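PDB 1QB7: adenine phosphoribosyltransferase from Leishmania donovani, which probably catalyses the transfer of a phosphoribosyl group from 5-phospho-alpha-D-ribose 1-diphosphate to adenine, giving AMP and diphosphate in purine salvage. Local coordinates for residues A[8-12]-A[197-203]; A[16-22]-A[56-60]; A[44-48]-A[81-85]; A[64-68]-A[169-173]; A[107-113]-A[126-132]. One frame throughout, in Å; residues are numbered along the deposited sequence.

Interaction 1: A[8-12]-A[197-203]; sequences NSFLL and IKFISLL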
# COMPACT_ATOMS: atom_id res chain seq x y z
N ASN A 8 17.62 -22.59 -1.70
CA ASN A 8 17.17 -21.31 -2.25
C ASN A 8 16.21 -20.50 -1.39
O ASN A 8 15.36 -19.77 -1.89
CB ASN A 8 16.56 -21.50 -3.64
CG ASN A 8 17.60 -21.42 -4.73
OD1 ASN A 8 17.68 -22.29 -5.59
ND2 ASN A 8 18.40 -20.36 -4.69
N SER A 9 16.36 -20.64 -0.08
CA SER A 9 15.54 -19.92 0.86
C SER A 9 16.52 -19.39 1.89
O SER A 9 17.18 -20.16 2.59
CB SER A 9 14.51 -20.84 1.47
OG SER A 9 13.60 -20.10 2.26
N PHE A 10 16.66 -18.06 1.94
CA PHE A 10 17.61 -17.41 2.84
C PHE A 10 16.98 -16.57 3.95
O PHE A 10 15.96 -15.91 3.75
CB PHE A 10 18.58 -16.55 2.03
CG PHE A 10 19.30 -17.30 0.95
CD1 PHE A 10 18.66 -17.62 -0.24
CD2 PHE A 10 20.62 -17.71 1.13
CE1 PHE A 10 19.32 -18.33 -1.24
CE2 PHE A 10 21.29 -18.42 0.13
CZ PHE A 10 20.64 -18.74 -1.06
N LEU A 11 17.64 -16.57 5.10
CA LEU A 11 17.18 -15.81 6.25
C LEU A 11 18.31 -14.92 6.75
O LEU A 11 19.45 -15.37 6.87
CB LEU A 11 16.76 -16.77 7.37
CG LEU A 11 16.28 -16.15 8.68
CD1 LEU A 11 15.01 -15.33 8.46
CD2 LEU A 11 16.03 -17.27 9.67
N LEU A 12 18.00 -13.66 7.00
CA LEU A 12 18.98 -12.71 7.49
C LEU A 12 19.52 -13.21 8.84
O LEU A 12 18.75 -13.63 9.70
CB LEU A 12 18.35 -11.33 7.65
CG LEU A 12 19.28 -10.19 8.08
CD1 LEU A 12 20.38 -10.01 7.05
CD2 LEU A 12 18.49 -8.90 8.27
N ILE A 197 14.08 -20.21 -8.05
CA ILE A 197 13.54 -18.96 -7.51
C ILE A 197 14.08 -18.75 -6.10
O ILE A 197 13.89 -19.59 -5.23
CB ILE A 197 11.98 -18.98 -7.42
CG1 ILE A 197 11.36 -19.17 -8.81
CG2 ILE A 197 11.48 -17.69 -6.77
CD1 ILE A 197 11.71 -18.10 -9.82
N LYS A 198 14.73 -17.61 -5.88
CA LYS A 198 15.28 -17.31 -4.57
C LYS A 198 14.27 -16.60 -3.66
O LYS A 198 13.56 -15.70 -4.09
CB LYS A 198 16.54 -16.45 -4.70
CG LYS A 198 17.13 -16.10 -3.35
CD LYS A 198 18.30 -15.13 -3.45
CE LYS A 198 19.51 -15.77 -4.09
NZ LYS A 198 20.65 -14.82 -4.09
N PHE A 199 14.21 -17.06 -2.41
CA PHE A 199 13.34 -16.48 -1.40
C PHE A 199 14.21 -15.91 -0.30
O PHE A 199 15.13 -16.57 0.16
CB PHE A 199 12.44 -17.56 -0.78
CG PHE A 199 11.33 -18.02 -1.67
CD1 PHE A 199 11.52 -19.07 -2.55
CD2 PHE A 199 10.08 -17.40 -1.62
CE1 PHE A 199 10.49 -19.50 -3.39
CE2 PHE A 199 9.04 -17.81 -2.45
CZ PHE A 199 9.25 -18.87 -3.34
N ILE A 200 13.97 -14.66 0.08
CA ILE A 200 14.73 -14.05 1.17
C ILE A 200 13.75 -13.43 2.17
O ILE A 200 12.71 -12.88 1.79
CB ILE A 200 15.77 -12.98 0.72
CG1 ILE A 200 15.07 -11.76 0.11
CG2 ILE A 200 16.77 -13.58 -0.26
CD1 ILE A 200 15.93 -10.52 0.12
N SER A 201 14.06 -13.58 3.46
CA SER A 201 13.25 -13.04 4.54
C SER A 201 14.17 -12.34 5.53
O SER A 201 15.33 -12.75 5.69
CB SER A 201 12.47 -14.15 5.24
OG SER A 201 11.58 -13.62 6.20
N LEU A 202 13.67 -11.29 6.17
CA LEU A 202 14.45 -10.54 7.14
C LEU A 202 14.31 -11.09 8.57
O LEU A 202 15.20 -10.90 9.40
CB LEU A 202 14.06 -9.06 7.10
CG LEU A 202 14.10 -8.41 5.72
CD1 LEU A 202 13.56 -6.99 5.80
CD2 LEU A 202 15.52 -8.43 5.16
N LEU A 203 13.21 -11.79 8.83
CA LEU A 203 12.95 -12.36 10.14
C LEU A 203 12.04 -13.58 10.04
O LEU A 203 11.13 -13.61 9.20
CB LEU A 203 12.30 -11.33 11.07
CG LEU A 203 12.19 -11.73 12.54
CD1 LEU A 203 13.55 -11.58 13.21
CD2 LEU A 203 11.17 -10.87 13.27
O HOH W 1 16.49 -12.67 10.91
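F10 carries the largest share of this contact, and it does so by lying across K198, the two side chains crossing at about a right angle. The lysine methylenes suit a ring that is only partly buried: CG of K198 comes 3.8 Å from F10 CE1, with CD and CE also close to CE1. A bend at chi3 (-68°) keeps the end of the lysine over the ring, with NZ 5.2 Å from the centroid of F10, so any cation-pi attraction is long and weak at most. At the ring edge, near its plane, sits the carbonyl of F199, the same oxygen that receives F10 N in a straight bond of 2.8 Å. N8, next in buried surface, lays its CB against I197 O at 3.6 Å and offers its own carbonyl to F199 N. L12 closes the other end. Its amide donates to S201 O over 3.1 Å, its CB rests on L202 O, and its CD2 faces CD2 of L202. A water bridges the carbonyls of L12 and L202, donating to both just where the chain turns a corner at 202. F10 and I200 share one face of the sheet, where F2 also packs; S9, F199, L11 and S201 share the other, with A183 of helix 182-192 against S9 and F199. Strand 9-12 thus runs parallel to 199-201, joining the N-terminal residues to the largely parallel central sheet of a type I phosphoribosyltransferase.

Interaction 2: A[16-22]-A[56-60]; sequences HALSQLL and AIRDF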
# COMPACT_ATOMS: atom_id res chain seq x y z
N HIS A 16 22.30 -9.32 12.90
CA HIS A 16 22.15 -8.06 12.18
C HIS A 16 21.23 -7.10 12.91
O HIS A 16 20.22 -7.50 13.47
CB HIS A 16 21.60 -8.32 10.77
CG HIS A 16 21.81 -7.18 9.83
ND1 HIS A 16 21.08 -6.01 9.91
CD2 HIS A 16 22.67 -7.02 8.80
CE1 HIS A 16 21.50 -5.18 8.97
NE2 HIS A 16 22.46 -5.77 8.28
N ALA A 17 21.59 -5.82 12.90
CA ALA A 17 20.80 -4.78 13.57
C ALA A 17 19.34 -4.76 13.09
O ALA A 17 18.43 -4.54 13.88
CB ALA A 17 21.45 -3.41 13.37
N LEU A 18 19.12 -5.01 11.80
CA LEU A 18 17.77 -5.03 11.24
C LEU A 18 16.94 -6.19 11.79
O LEU A 18 15.76 -6.02 12.11
CB LEU A 18 17.83 -5.11 9.71
CG LEU A 18 16.51 -5.34 8.96
CD1 LEU A 18 15.46 -4.29 9.32
CD2 LEU A 18 16.77 -5.35 7.46
N SER A 19 17.56 -7.36 11.90
CA SER A 19 16.89 -8.54 12.42
C SER A 19 16.47 -8.32 13.87
O SER A 19 15.37 -8.70 14.30
CB SER A 19 17.82 -9.75 12.34
OG SER A 19 17.24 -10.87 12.97
N GLN A 20 17.37 -7.69 14.62
CA GLN A 20 17.16 -7.37 16.02
C GLN A 20 16.03 -6.37 16.19
O GLN A 20 15.18 -6.51 17.07
CB GLN A 20 18.44 -6.77 16.60
CG GLN A 20 19.64 -7.71 16.59
CD GLN A 20 19.59 -8.71 17.71
OE1 GLN A 20 20.36 -8.61 18.67
NE2 GLN A 20 18.68 -9.68 17.61
N LEU A 21 16.03 -5.34 15.34
CA LEU A 21 15.02 -4.29 15.38
C LEU A 21 13.64 -4.84 15.06
O LEU A 21 12.65 -4.44 15.68
CB LEU A 21 15.42 -3.18 14.40
CG LEU A 21 14.84 -1.78 14.56
CD1 LEU A 21 14.84 -1.34 16.01
CD2 LEU A 21 15.66 -0.82 13.73
N LEU A 22 13.58 -5.76 14.11
CA LEU A 22 12.32 -6.39 13.71
C LEU A 22 11.76 -7.24 14.85
O LEU A 22 10.56 -7.21 15.12
CB LEU A 22 12.52 -7.26 12.47
CG LEU A 22 12.68 -6.49 11.16
CD1 LEU A 22 13.15 -7.43 10.06
CD2 LEU A 22 11.36 -5.85 10.79
N ALA A 56 15.28 1.18 8.68
CA ALA A 56 16.26 0.10 8.63
C ALA A 56 15.98 -0.85 7.46
O ALA A 56 16.90 -1.29 6.78
CB ALA A 56 16.27 -0.66 9.95
N ILE A 57 14.70 -1.14 7.23
CA ILE A 57 14.29 -2.01 6.12
C ILE A 57 14.62 -1.33 4.80
O ILE A 57 15.21 -1.93 3.90
CB ILE A 57 12.78 -2.29 6.16
CG1 ILE A 57 12.42 -3.12 7.39
CG2 ILE A 57 12.34 -2.99 4.88
CD1 ILE A 57 10.95 -3.22 7.65
N ARG A 58 14.23 -0.06 4.69
CA ARG A 58 14.47 0.73 3.49
C ARG A 58 15.97 0.78 3.17
O ARG A 58 16.38 0.48 2.05
CB ARG A 58 13.91 2.14 3.70
CG ARG A 58 13.81 3.00 2.45
CD ARG A 58 15.15 3.58 2.02
NE ARG A 58 15.81 4.28 3.11
CZ ARG A 58 15.55 5.53 3.48
NH1 ARG A 58 14.63 6.25 2.85
NH2 ARG A 58 16.22 6.07 4.50
N ASP A 59 16.77 1.15 4.16
CA ASP A 59 18.22 1.24 3.98
C ASP A 59 18.86 -0.07 3.55
O ASP A 59 19.66 -0.10 2.62
CB ASP A 59 18.91 1.74 5.26
CG ASP A 59 18.60 3.18 5.57
OD1 ASP A 59 18.19 3.93 4.67
OD2 ASP A 59 18.78 3.58 6.74
N PHE A 60 18.50 -1.15 4.24
CA PHE A 60 19.05 -2.47 3.95
C PHE A 60 18.75 -2.95 2.52
O PHE A 60 19.66 -3.29 1.78
CB PHE A 60 18.55 -3.49 4.97
CG PHE A 60 19.13 -4.87 4.78
CD1 PHE A 60 20.33 -5.23 5.38
CD2 PHE A 60 18.49 -5.79 3.95
CE1 PHE A 60 20.89 -6.49 5.16
CE2 PHE A 60 19.04 -7.05 3.72
CZ PHE A 60 20.25 -7.40 4.33
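Both H16 and F60 place CG anti to their own backbone nitrogen (chi1 -162° and -177°), which swings the imidazole and the phenyl ring into the gap between the two helices. There they form an offset edge-to-face pair, the edge of F60 directed at the face of H16, with centroids 5.1 Å apart and planes at 89°. Histidine suits this place because ND1 can accept the capping N-H of L18, at 2.9 Å and in the ring plane, while the flat ring offers its face to F60. That N-cap bond holds the imidazole in its rotation, and NE2 packs 3.6 Å from F60 CE1. L18 fills the centre with its two branches. CD1 reaches CB of A56 and CG1 of I57, each at 3.8 Å, and CD2 presses on CB and CG of F60, with 3.6 Å to CB. A56, with its single methyl, lets the backbones come nearest here, and CD2 of L21 shares that methyl from the next turn. L22 sends CD2 to CD1 of I57, 4.1 Å away. The helices run nearly antiparallel, and the contact is entirely of side chains. Around it, L22 and I57 both meet I47 of helix 45-48. Helix 17-25 packs between helix 51-67 and the residues L202 and L203 that follow strand 199-201, with L12 of strand 9-12 on L18 and on the end of the F60 ring.

Interaction 3: A[44-48]-A[81-85]; sequences VSSIT and RGFLF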
# COMPACT_ATOMS: atom_id res chain seq x y z
N VAL A 44 1.59 -5.84 10.35
CA VAL A 44 2.50 -5.00 9.58
C VAL A 44 2.57 -3.57 10.17
O VAL A 44 3.57 -2.87 10.02
CB VAL A 44 2.10 -4.97 8.08
CG1 VAL A 44 0.84 -4.15 7.87
CG2 VAL A 44 3.26 -4.46 7.24
N SER A 45 1.52 -3.18 10.89
CA SER A 45 1.48 -1.85 11.51
C SER A 45 2.56 -1.69 12.58
O SER A 45 3.03 -0.58 12.81
CB SER A 45 0.12 -1.57 12.13
OG SER A 45 -0.87 -1.39 11.13
N SER A 46 2.92 -2.78 13.25
CA SER A 46 3.96 -2.71 14.28
C SER A 46 5.30 -2.36 13.63
O SER A 46 6.22 -1.90 14.30
CB SER A 46 4.06 -4.04 15.05
OG SER A 46 4.44 -5.09 14.19
N ILE A 47 5.39 -2.57 12.33
CA ILE A 47 6.61 -2.25 11.58
C ILE A 47 6.53 -0.83 11.01
O ILE A 47 7.44 -0.02 11.23
CB ILE A 47 6.85 -3.29 10.45
CG1 ILE A 47 7.00 -4.69 11.04
CG2 ILE A 47 8.06 -2.91 9.60
CD1 ILE A 47 7.94 -4.76 12.26
N THR A 48 5.43 -0.53 10.31
CA THR A 48 5.26 0.79 9.69
C THR A 48 5.13 1.93 10.70
O THR A 48 5.43 3.07 10.37
CB THR A 48 4.05 0.84 8.68
OG1 THR A 48 2.82 0.71 9.39
CG2 THR A 48 4.15 -0.28 7.65
N ARG A 81 -0.14 -5.01 1.66
CA ARG A 81 1.01 -4.87 2.54
C ARG A 81 2.36 -4.73 1.83
O ARG A 81 3.29 -4.13 2.39
CB ARG A 81 0.98 -5.96 3.61
CG ARG A 81 -0.39 -5.99 4.31
CD ARG A 81 -0.47 -6.91 5.51
NE ARG A 81 -0.11 -8.28 5.20
CZ ARG A 81 -0.79 -9.36 5.59
NH1 ARG A 81 -1.93 -9.23 6.25
NH2 ARG A 81 -0.36 -10.57 5.27
N GLY A 82 2.45 -5.21 0.59
CA GLY A 82 3.67 -5.07 -0.18
C GLY A 82 3.81 -3.63 -0.67
O GLY A 82 4.91 -3.17 -0.99
N PHE A 83 2.68 -2.92 -0.73
CA PHE A 83 2.64 -1.52 -1.16
C PHE A 83 3.32 -0.64 -0.12
O PHE A 83 3.75 0.48 -0.42
CB PHE A 83 1.19 -1.04 -1.29
CG PHE A 83 0.43 -1.63 -2.44
CD1 PHE A 83 0.98 -2.65 -3.23
CD2 PHE A 83 -0.84 -1.16 -2.75
CE1 PHE A 83 0.26 -3.17 -4.31
CE2 PHE A 83 -1.56 -1.67 -3.83
CZ PHE A 83 -1.01 -2.69 -4.61
N LEU A 84 3.40 -1.14 1.11
CA LEU A 84 3.99 -0.41 2.22
C LEU A 84 5.51 -0.32 2.19
O LEU A 84 6.08 0.61 2.76
CB LEU A 84 3.57 -1.07 3.54
CG LEU A 84 2.07 -1.09 3.84
CD1 LEU A 84 1.79 -2.05 4.99
CD2 LEU A 84 1.59 0.31 4.18
N PHE A 85 6.15 -1.27 1.52
CA PHE A 85 7.61 -1.29 1.49
C PHE A 85 8.23 -1.09 0.11
O PHE A 85 9.32 -0.53 -0.01
CB PHE A 85 8.12 -2.60 2.10
CG PHE A 85 7.58 -2.87 3.47
CD1 PHE A 85 8.16 -2.27 4.59
CD2 PHE A 85 6.48 -3.71 3.65
CE1 PHE A 85 7.64 -2.49 5.86
CE2 PHE A 85 5.96 -3.94 4.91
CZ PHE A 85 6.54 -3.33 6.02
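V44 packs against R81, L84 and F85 inside the type I phosphoribosyltransferase domain, where the turn after strand 74-78 passes short helix 45-48. From its CB, the first neighbour across the contact is CD of R81, 4.1 Å away. CG1, placed between the backbone nitrogen and the carbonyl carbon (chi1 73°), touches that same CD at 3.9 Å and also CD1 of L84. CG2, anti to the backbone nitrogen, reaches L84 CD1 at 3.6 Å and F85 CE2 at the ring's edge. A branched valine thus serves three partners from one short side chain. I47 extends the apolar surface, with CG2 at the edge of the same ring beside CE1, and T48 adds its CG2 methyl 4.0 Å from L84 CD1, while its OG1 is bonded to the carbonyl of F97 of the second subunit. The arginine gives V44 only its aliphatic part; its polar end belongs to the active site, where NE forms a salt bridge with D146 and NH2 donates to a ring nitrogen of the bound adenine. V44 thus packs on the aliphatic part of a residue whose guanidinium binds the base. In V44 itself, the carbonyl O accepts two amides, those of I47 and T48, each at 3.0 Å.

Interaction 4: A[64-68]-A[169-173]; sequences RYRAM and VEMVS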
# COMPACT_ATOMS: atom_id res chain seq x y z
N ARG A 64 21.10 -3.43 -0.76
CA ARG A 64 21.15 -4.73 -1.38
C ARG A 64 21.03 -4.65 -2.89
O ARG A 64 21.86 -5.19 -3.61
CB ARG A 64 20.05 -5.63 -0.81
CG ARG A 64 19.98 -6.98 -1.47
CD ARG A 64 18.89 -7.82 -0.85
NE ARG A 64 18.81 -9.13 -1.47
CZ ARG A 64 19.67 -10.13 -1.25
NH1 ARG A 64 20.68 -9.96 -0.42
NH2 ARG A 64 19.50 -11.29 -1.87
N TYR A 65 20.01 -3.94 -3.36
CA TYR A 65 19.79 -3.84 -4.80
C TYR A 65 20.77 -2.96 -5.57
O TYR A 65 21.02 -3.21 -6.74
CB TYR A 65 18.33 -3.51 -5.09
CG TYR A 65 17.40 -4.54 -4.48
CD1 TYR A 65 17.58 -5.90 -4.76
CD2 TYR A 65 16.41 -4.18 -3.56
CE1 TYR A 65 16.80 -6.87 -4.14
CE2 TYR A 65 15.62 -5.16 -2.93
CZ TYR A 65 15.83 -6.50 -3.22
OH TYR A 65 15.09 -7.47 -2.58
N ARG A 66 21.34 -1.95 -4.90
CA ARG A 66 22.33 -1.07 -5.52
C ARG A 66 23.63 -1.84 -5.73
O ARG A 66 24.36 -1.60 -6.69
CB ARG A 66 22.61 0.16 -4.65
CG ARG A 66 21.57 1.26 -4.80
CD ARG A 66 21.96 2.53 -4.05
NE ARG A 66 20.98 3.59 -4.29
CZ ARG A 66 20.65 4.53 -3.41
NH1 ARG A 66 21.22 4.55 -2.21
NH2 ARG A 66 19.70 5.42 -3.70
N ALA A 67 23.89 -2.79 -4.83
CA ALA A 67 25.08 -3.62 -4.88
C ALA A 67 24.88 -4.82 -5.81
O ALA A 67 25.85 -5.45 -6.25
CB ALA A 67 25.44 -4.10 -3.48
N MET A 68 23.63 -5.12 -6.13
CA MET A 68 23.30 -6.27 -6.98
C MET A 68 23.67 -6.10 -8.45
O MET A 68 23.55 -5.01 -9.02
CB MET A 68 21.81 -6.59 -6.84
CG MET A 68 21.42 -7.96 -7.34
SD MET A 68 19.74 -8.37 -6.86
CE MET A 68 19.94 -8.82 -5.15
N VAL A 169 13.93 -11.82 -9.72
CA VAL A 169 15.21 -11.66 -9.05
C VAL A 169 15.14 -12.48 -7.78
O VAL A 169 15.99 -13.34 -7.53
CB VAL A 169 15.49 -10.17 -8.70
CG1 VAL A 169 16.73 -10.05 -7.83
CG2 VAL A 169 15.67 -9.37 -9.98
N GLU A 170 14.10 -12.22 -6.99
CA GLU A 170 13.86 -12.92 -5.74
C GLU A 170 12.54 -12.48 -5.14
O GLU A 170 11.99 -11.44 -5.50
CB GLU A 170 14.99 -12.63 -4.74
CG GLU A 170 15.08 -11.18 -4.32
CD GLU A 170 16.40 -10.81 -3.68
OE1 GLU A 170 17.39 -11.55 -3.86
OE2 GLU A 170 16.46 -9.78 -2.99
N MET A 171 12.00 -13.33 -4.27
CA MET A 171 10.77 -13.05 -3.55
C MET A 171 11.24 -12.61 -2.17
O MET A 171 11.88 -13.38 -1.47
CB MET A 171 9.92 -14.31 -3.44
CG MET A 171 8.70 -14.20 -2.51
SD MET A 171 7.43 -13.03 -3.04
CE MET A 171 6.86 -12.41 -1.45
N VAL A 172 10.98 -11.35 -1.82
CA VAL A 172 11.39 -10.84 -0.51
C VAL A 172 10.21 -10.57 0.41
O VAL A 172 9.17 -10.09 -0.02
CB VAL A 172 12.29 -9.56 -0.64
CG1 VAL A 172 11.61 -8.51 -1.47
CG2 VAL A 172 12.63 -9.00 0.75
N SER A 173 10.38 -10.94 1.68
CA SER A 173 9.36 -10.72 2.69
C SER A 173 10.03 -10.24 3.98
O SER A 173 11.20 -10.54 4.22
CB SER A 173 8.55 -12.01 2.94
OG SER A 173 9.36 -13.08 3.40
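The guanidinium of R64 and the carboxylate of E170 meet edge to edge, their planes only 22° apart, and the ring of Y65 presents an edge of its own to the same acid. R64 grips E170 side-on: NE gives its hydrogen to OE2, on the syn lone pair, and NH2 gives one to OE1, both over 2.9 Å and both nearly straight. Y65 OH reaches OE2 from the other direction, on the anti lone pair, at 2.7 Å, with ring and carboxylate planes at 62°. One face of the tyrosine ring carries CG of R64, set toward the rim; at its edge, in plane, stand M68 SD and the carboxylate. R64 is extended from CG to NE, long enough to cross from helix 51-67 to the sheet, while E170 takes the cramped chi1 of 64°, between its backbone nitrogen and carbonyl carbon, and then stretches out to meet it. Apolar atoms flank the polar group. M68 SD meets V169 CG1 tip to tip at 3.6 Å, and V172 places CG1 3.8 Å from Y65 OH. I200 of strand 199-201 lies against both R64 and E170, and V142 of strand 140-145 against Y65. The acid is buried, so its charge needs a partner: three donors, two of them on OE2, satisfy it and hold its plane fixed. The bonds of R64 and Y65 to E170 tie the last turn of helix 51-67 to strand 167-173. The paired arginine probably favours the ionised carboxylate, and the tyrosine hydroxyl probably draws further charge onto OE2.

Interaction 5: A[107-113]-A[126-132]; sequences AGLLIRS and EVMTIRY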
# COMPACT_ATOMS: atom_id res chain seq x y z
N ALA A 107 -6.24 -1.27 -13.21
CA ALA A 107 -6.63 -0.58 -14.45
C ALA A 107 -5.82 -1.03 -15.68
O ALA A 107 -4.69 -1.51 -15.56
CB ALA A 107 -6.51 0.94 -14.26
N GLY A 108 -6.42 -0.85 -16.86
CA GLY A 108 -5.79 -1.22 -18.12
C GLY A 108 -6.04 -2.67 -18.53
O GLY A 108 -6.88 -3.35 -17.94
N LEU A 109 -5.37 -3.11 -19.59
CA LEU A 109 -5.49 -4.50 -20.02
C LEU A 109 -4.67 -5.25 -18.99
O LEU A 109 -3.53 -4.89 -18.71
CB LEU A 109 -4.88 -4.72 -21.40
CG LEU A 109 -5.58 -4.06 -22.57
CD1 LEU A 109 -4.87 -4.49 -23.85
CD2 LEU A 109 -7.03 -4.47 -22.59
N LEU A 110 -5.24 -6.30 -18.41
CA LEU A 110 -4.55 -7.06 -17.38
C LEU A 110 -4.19 -8.48 -17.76
O LEU A 110 -4.72 -9.03 -18.72
CB LEU A 110 -5.41 -7.12 -16.12
CG LEU A 110 -6.10 -5.87 -15.59
CD1 LEU A 110 -6.93 -6.27 -14.37
CD2 LEU A 110 -5.09 -4.78 -15.24
N ILE A 111 -3.26 -9.04 -17.01
CA ILE A 111 -2.83 -10.43 -17.16
C ILE A 111 -3.20 -11.04 -15.81
O ILE A 111 -2.82 -10.49 -14.78
CB ILE A 111 -1.29 -10.57 -17.33
CG1 ILE A 111 -0.79 -9.73 -18.51
CG2 ILE A 111 -0.92 -12.05 -17.52
CD1 ILE A 111 0.71 -9.76 -18.69
N ARG A 112 -3.96 -12.13 -15.80
CA ARG A 112 -4.35 -12.76 -14.54
C ARG A 112 -3.57 -14.05 -14.27
O ARG A 112 -3.20 -14.76 -15.21
CB ARG A 112 -5.85 -13.04 -14.49
CG ARG A 112 -6.33 -14.14 -15.43
CD ARG A 112 -7.76 -14.54 -15.13
NE ARG A 112 -8.23 -15.62 -15.99
CZ ARG A 112 -8.90 -15.44 -17.12
NH1 ARG A 112 -9.20 -14.21 -17.52
NH2 ARG A 112 -9.28 -16.49 -17.84
N SER A 113 -3.33 -14.33 -12.99
CA SER A 113 -2.60 -15.53 -12.59
C SER A 113 -3.50 -16.77 -12.65
O SER A 113 -4.72 -16.66 -12.77
CB SER A 113 -2.01 -15.36 -11.19
OG SER A 113 -3.03 -15.24 -10.21
N GLU A 126 -6.37 -16.94 -4.66
CA GLU A 126 -6.70 -15.64 -5.25
C GLU A 126 -6.12 -15.46 -6.64
O GLU A 126 -4.95 -15.74 -6.88
CB GLU A 126 -6.17 -14.51 -4.37
CG GLU A 126 -6.47 -14.65 -2.89
CD GLU A 126 -5.80 -13.57 -2.07
OE1 GLU A 126 -6.31 -12.43 -2.08
OE2 GLU A 126 -4.77 -13.84 -1.43
N VAL A 127 -6.96 -15.03 -7.57
CA VAL A 127 -6.51 -14.76 -8.92
C VAL A 127 -6.00 -13.32 -8.84
O VAL A 127 -6.75 -12.41 -8.48
CB VAL A 127 -7.66 -14.86 -9.93
CG1 VAL A 127 -7.19 -14.45 -11.33
CG2 VAL A 127 -8.22 -16.27 -9.95
N MET A 128 -4.71 -13.13 -9.09
CA MET A 128 -4.10 -11.80 -9.04
C MET A 128 -3.69 -11.33 -10.43
O MET A 128 -3.52 -12.14 -11.34
CB MET A 128 -2.90 -11.81 -8.09
CG MET A 128 -3.27 -12.15 -6.64
SD MET A 128 -4.31 -10.90 -5.85
CE MET A 128 -3.09 -9.67 -5.46
N THR A 129 -3.53 -10.02 -10.59
CA THR A 129 -3.17 -9.44 -11.89
C THR A 129 -2.14 -8.32 -11.84
O THR A 129 -1.80 -7.80 -10.78
CB THR A 129 -4.42 -8.82 -12.59
OG1 THR A 129 -4.81 -7.62 -11.90
CG2 THR A 129 -5.60 -9.78 -12.61
N ILE A 130 -1.66 -7.97 -13.03
CA ILE A 130 -0.74 -6.86 -13.25
C ILE A 130 -1.19 -6.35 -14.62
O ILE A 130 -1.77 -7.11 -15.40
CB ILE A 130 0.78 -7.24 -13.34
CG1 ILE A 130 1.03 -8.22 -14.48
CG2 ILE A 130 1.30 -7.73 -11.99
CD1 ILE A 130 2.49 -8.45 -14.76
N ARG A 131 -0.97 -5.07 -14.89
CA ARG A 131 -1.35 -4.52 -16.18
C ARG A 131 -0.42 -5.09 -17.25
O ARG A 131 0.79 -5.21 -17.04
CB ARG A 131 -1.27 -3.00 -16.17
CG ARG A 131 -1.90 -2.34 -17.40
CD ARG A 131 -1.59 -0.84 -17.49
NE ARG A 131 -0.17 -0.60 -17.74
CZ ARG A 131 0.73 -0.32 -16.80
NH1 ARG A 131 0.37 -0.22 -15.52
NH2 ARG A 131 1.99 -0.12 -17.14
N TYR A 132 -1.00 -5.50 -18.36
CA TYR A 132 -0.25 -6.05 -19.48
C TYR A 132 0.78 -5.02 -19.93
O TYR A 132 0.42 -3.89 -20.24
CB TYR A 132 -1.23 -6.35 -20.63
CG TYR A 132 -0.60 -6.98 -21.84
CD1 TYR A 132 -0.06 -6.19 -22.86
CD2 TYR A 132 -0.57 -8.36 -21.99
CE1 TYR A 132 0.50 -6.77 -23.99
CE2 TYR A 132 -0.02 -8.95 -23.12
CZ TYR A 132 0.52 -8.16 -24.12
OH TYR A 132 1.04 -8.74 -25.25
O HOH W 2 -2.24 -0.37 -14.34
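I111 and I130 form the hydrogen-bonded pair at the middle of two antiparallel strands: I111 N donates to I130 O at 2.9 Å, and the return bond from I130 N to I111 O is longer, 3.3 Å. On either side the register continues, with Y132 N giving to L109 O at 2.6 Å and S113 N to M128 O at 2.7 Å. S113 adds a side-chain bond, its OG accepting M128 N at 2.9 Å, a short polar group well suited to prolong the pairing where the strands end. I111 lays CG1 3.7 Å from CD2 of Y132, R112 runs alongside V127, and L110 sets CD1 on OG1 of T129. G108 (phi 87°) passes R131 with no CB to obstruct it, and the chain of R131 slides by the carbonyls of A107 and L109; a water links A107 O to R131 NH1. Farther out, L160 of helix 152-163 covers I111 and I130, S156 bonds S113 OG, and the carbonyl of R101 receives T129 OG1. E49 of the second subunit pairs with R131, and a strand of that subunit pairs in parallel with residues 110-112, so the sheet crosses the dimer interface. Residues 120-122 of the connection are not modelled, which suggests mobility; a two-stranded antiparallel arm of this kind is consistent with the flexible loop beside the active site in type I phosphoribosyltransferases.

Overall arrangement
From the N terminus, strand 9-12 opens the widest loop, closed only when 197-203 arrives in interaction 1; the other four contacts nest within it. Helix 17-25 then meets helix 51-67 in interaction 2, which crosses interaction 3, since 44-48 lies between the segments of the former while 81-85 follows them; the two touch through I57, I47 and F85. Helix 51-67 goes on to interaction 4, which also crosses interaction 3 and waits for strand 167-173, the neighbour of 199-201 in the central sheet. Interaction 5 nests inside that loop as a two-stranded sheet apart from the central one within this chain and, like interaction 3, reaches the second subunit.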